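Local coordinates for protein CG4930 (Drosophila melanogaster, PDB 3ISM) that inhibits the nuclease EndoG by forming a complex with it, and probably acts as a ribonuclease inhibitor too, at residues N23-G28 with F59-A64. The protein carries 1 engineered substitution. Sequence-based numbering, arbitrary orientation.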
loop_
_atom_site.group_PDB
_atom_site.type_symbol
_atom_site.label_atom_id
_atom_site.label_comp_id
_atom_site.label_asym_id
_atom_site.label_seq_id
_atom_site.Cartn_x
_atom_site.Cartn_y
_atom_site.Cartn_z
ATOM N N ASN C 23 8.419 8.428 40.738
ATOM C CA ASN C 23 9.014 9.731 40.475
ATOM C C ASN C 23 10.508 9.818 40.885
ATOM O O ASN C 23 11.038 10.909 41.125
ATOM C CB ASN C 23 8.167 10.845 41.121
ATOM C CG ASN C 23 6.668 10.770 40.740
ATOM O OD1 ASN C 23 6.237 9.917 39.951
ATOM N ND2 ASN C 23 5.877 11.680 41.307
ATOM N N ASP C 24 11.173 8.661 40.956
ATOM C CA ASP C 24 12.614 8.590 41.209
ATOM C C ASP C 24 13.362 8.091 39.972
ATOM O O ASP C 24 13.027 7.054 39.403
ATOM C CB ASP C 24 12.931 7.679 42.402
ATOM C CG ASP C 24 12.890 8.414 43.734
ATOM O OD1 ASP C 24 13.388 9.558 43.816
ATOM O OD2 ASP C 24 12.369 7.838 44.710
ATOM N N TYR C 25 14.375 8.844 39.566
ATOM C CA TYR C 25 15.184 8.485 38.413
ATOM C C TYR C 25 16.617 8.328 38.869
ATOM O O TYR C 25 17.471 9.149 38.567
ATOM C CB TYR C 25 15.085 9.555 37.328
ATOM C CG TYR C 25 13.713 9.671 36.714
ATOM C CD1 TYR C 25 13.449 9.135 35.453
ATOM C CD2 TYR C 25 12.680 10.324 37.386
ATOM C CE1 TYR C 25 12.190 9.244 34.886
ATOM C CE2 TYR C 25 11.425 10.426 36.833
ATOM C CZ TYR C 25 11.186 9.889 35.583
ATOM O OH TYR C 25 9.932 10.007 35.030
ATOM N N THR C 26 16.860 7.256 39.610
ATOM C CA THR C 26 18.146 7.009 40.231
ATOM C C THR C 26 19.150 6.411 39.251
ATOM O O THR C 26 18.915 5.357 38.666
ATOM C CB THR C 26 17.975 6.059 41.415
ATOM O OG1 THR C 26 16.988 6.593 42.302
ATOM C CG2 THR C 26 19.281 5.874 42.166
ATOM N N ILE C 27 20.271 7.098 39.070
ATOM C CA ILE C 27 21.382 6.531 38.335
ATOM C C ILE C 27 22.577 6.429 39.282
ATOM O O ILE C 27 23.165 7.440 39.660
ATOM C CB ILE C 27 21.727 7.356 37.066
ATOM C CG1 ILE C 27 20.534 7.362 36.096
ATOM C CG2 ILE C 27 22.981 6.794 36.388
ATOM C CD1 ILE C 27 20.705 8.266 34.866
ATOM N N GLY C 28 22.904 5.206 39.692
ATOM C CA GLY C 28 24.030 4.979 40.603
ATOM C C GLY C 28 25.372 5.071 39.893
ATOM O O GLY C 28 25.451 4.952 38.663
ATOM N N PHE C 59 11.610 11.322 29.694
ATOM C CA PHE C 59 12.953 11.423 29.135
ATOM C C PHE C 59 13.702 12.612 29.713
ATOM O O PHE C 59 14.892 12.488 30.016
ATOM C CB PHE C 59 12.990 11.513 27.604
ATOM C CG PHE C 59 14.409 11.610 27.064
ATOM C CD1 PHE C 59 15.201 10.472 26.980
ATOM C CD2 PHE C 59 14.967 12.839 26.714
ATOM C CE1 PHE C 59 16.512 10.545 26.540
ATOM C CE2 PHE C 59 16.291 12.919 26.256
ATOM C CZ PHE C 59 17.060 11.776 26.166
ATOM N N ASP C 60 13.034 13.760 29.840
ATOM C CA ASP C 60 13.695 14.947 30.418
ATOM C C ASP C 60 14.247 14.655 31.823
ATOM O O ASP C 60 15.360 15.075 32.143
ATOM C CB ASP C 60 12.747 16.145 30.442
ATOM C CG ASP C 60 13.421 17.433 30.929
ATOM O OD1 ASP C 60 13.916 17.490 32.075
ATOM O OD2 ASP C 60 13.428 18.414 30.162
ATOM N N ARG C 61 13.486 13.922 32.641
ATOM C CA ARG C 61 13.951 13.510 33.964
ATOM C C ARG C 61 15.066 12.460 33.923
ATOM O O ARG C 61 15.930 12.445 34.781
ATOM C CB ARG C 61 12.797 12.980 34.818
ATOM C CG ARG C 61 11.812 14.033 35.324
ATOM C CD ARG C 61 12.387 14.864 36.478
ATOM N NE ARG C 61 12.695 14.070 37.677
ATOM C CZ ARG C 61 11.798 13.707 38.598
ATOM N NH1 ARG C 61 10.520 14.049 38.470
ATOM N NH2 ARG C 61 12.181 12.987 39.650
ATOM N N THR C 62 15.036 11.560 32.956
ATOM C CA THR C 62 16.147 10.624 32.796
ATOM C C THR C 62 17.428 11.342 32.319
ATOM O O THR C 62 18.526 11.131 32.865
ATOM C CB THR C 62 15.786 9.447 31.854
ATOM O OG1 THR C 62 14.546 8.857 32.283
ATOM C CG2 THR C 62 16.884 8.386 31.917
ATOM N N ALA C 63 17.270 12.197 31.309
ATOM C CA ALA C 63 18.359 13.011 30.803
ATOM C C ALA C 63 19.035 13.820 31.915
ATOM O O ALA C 63 20.265 13.879 31.973
ATOM C CB ALA C 63 17.844 13.947 29.720
ATOM N N ALA C 64 18.233 14.444 32.778
ATOM C CA ALA C 64 18.751 15.325 33.829
ATOM C C ALA C 64 19.549 14.531 34.850
ATOM O O ALA C 64 20.587 14.993 35.343
ATOM C CB ALA C 64 17.613 16.110 34.516
#
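Y25 carries its CG anti to its own carbonyl carbon (chi1 -66°), which lays the ring against the helix, while R61, whose CG is likewise anti to the carbonyl carbon, bends at both chi2 and chi3 so that its chain curls over one face of the ring and its guanidinium turns toward N23. The ring is met twice by that one residue. R61 CB sits over the middle of one face, 3.5 Å from the Y25 ring centroid, a CH-pi contact almost along the normal; further out, Y25 CD2 lies over one face of the guanidinium, offset toward its rim, the two planes 56° apart. From there R61 NH2 gives a bent hydrogen bond to N23 O at 2.8 Å, reaching the oxygen from above the carbonyl plane. At the ring edge, T62 OG1 comes within 3.4 Å of Y25 CD1; this hydroxyl is hydrogen-bonded to N58 O, one turn back. I27 adds its CD1 tip, 4.1 Å from T62 O, and also touches A65, A66 and V69. The irregular segment 23-28 thus packs on helix 52-75 of the helical Ku C-terminal-like domain, just before helix 32-43, whose R43 makes a cation-pi contact with Y25 and whose Y36 and L39 touch T62.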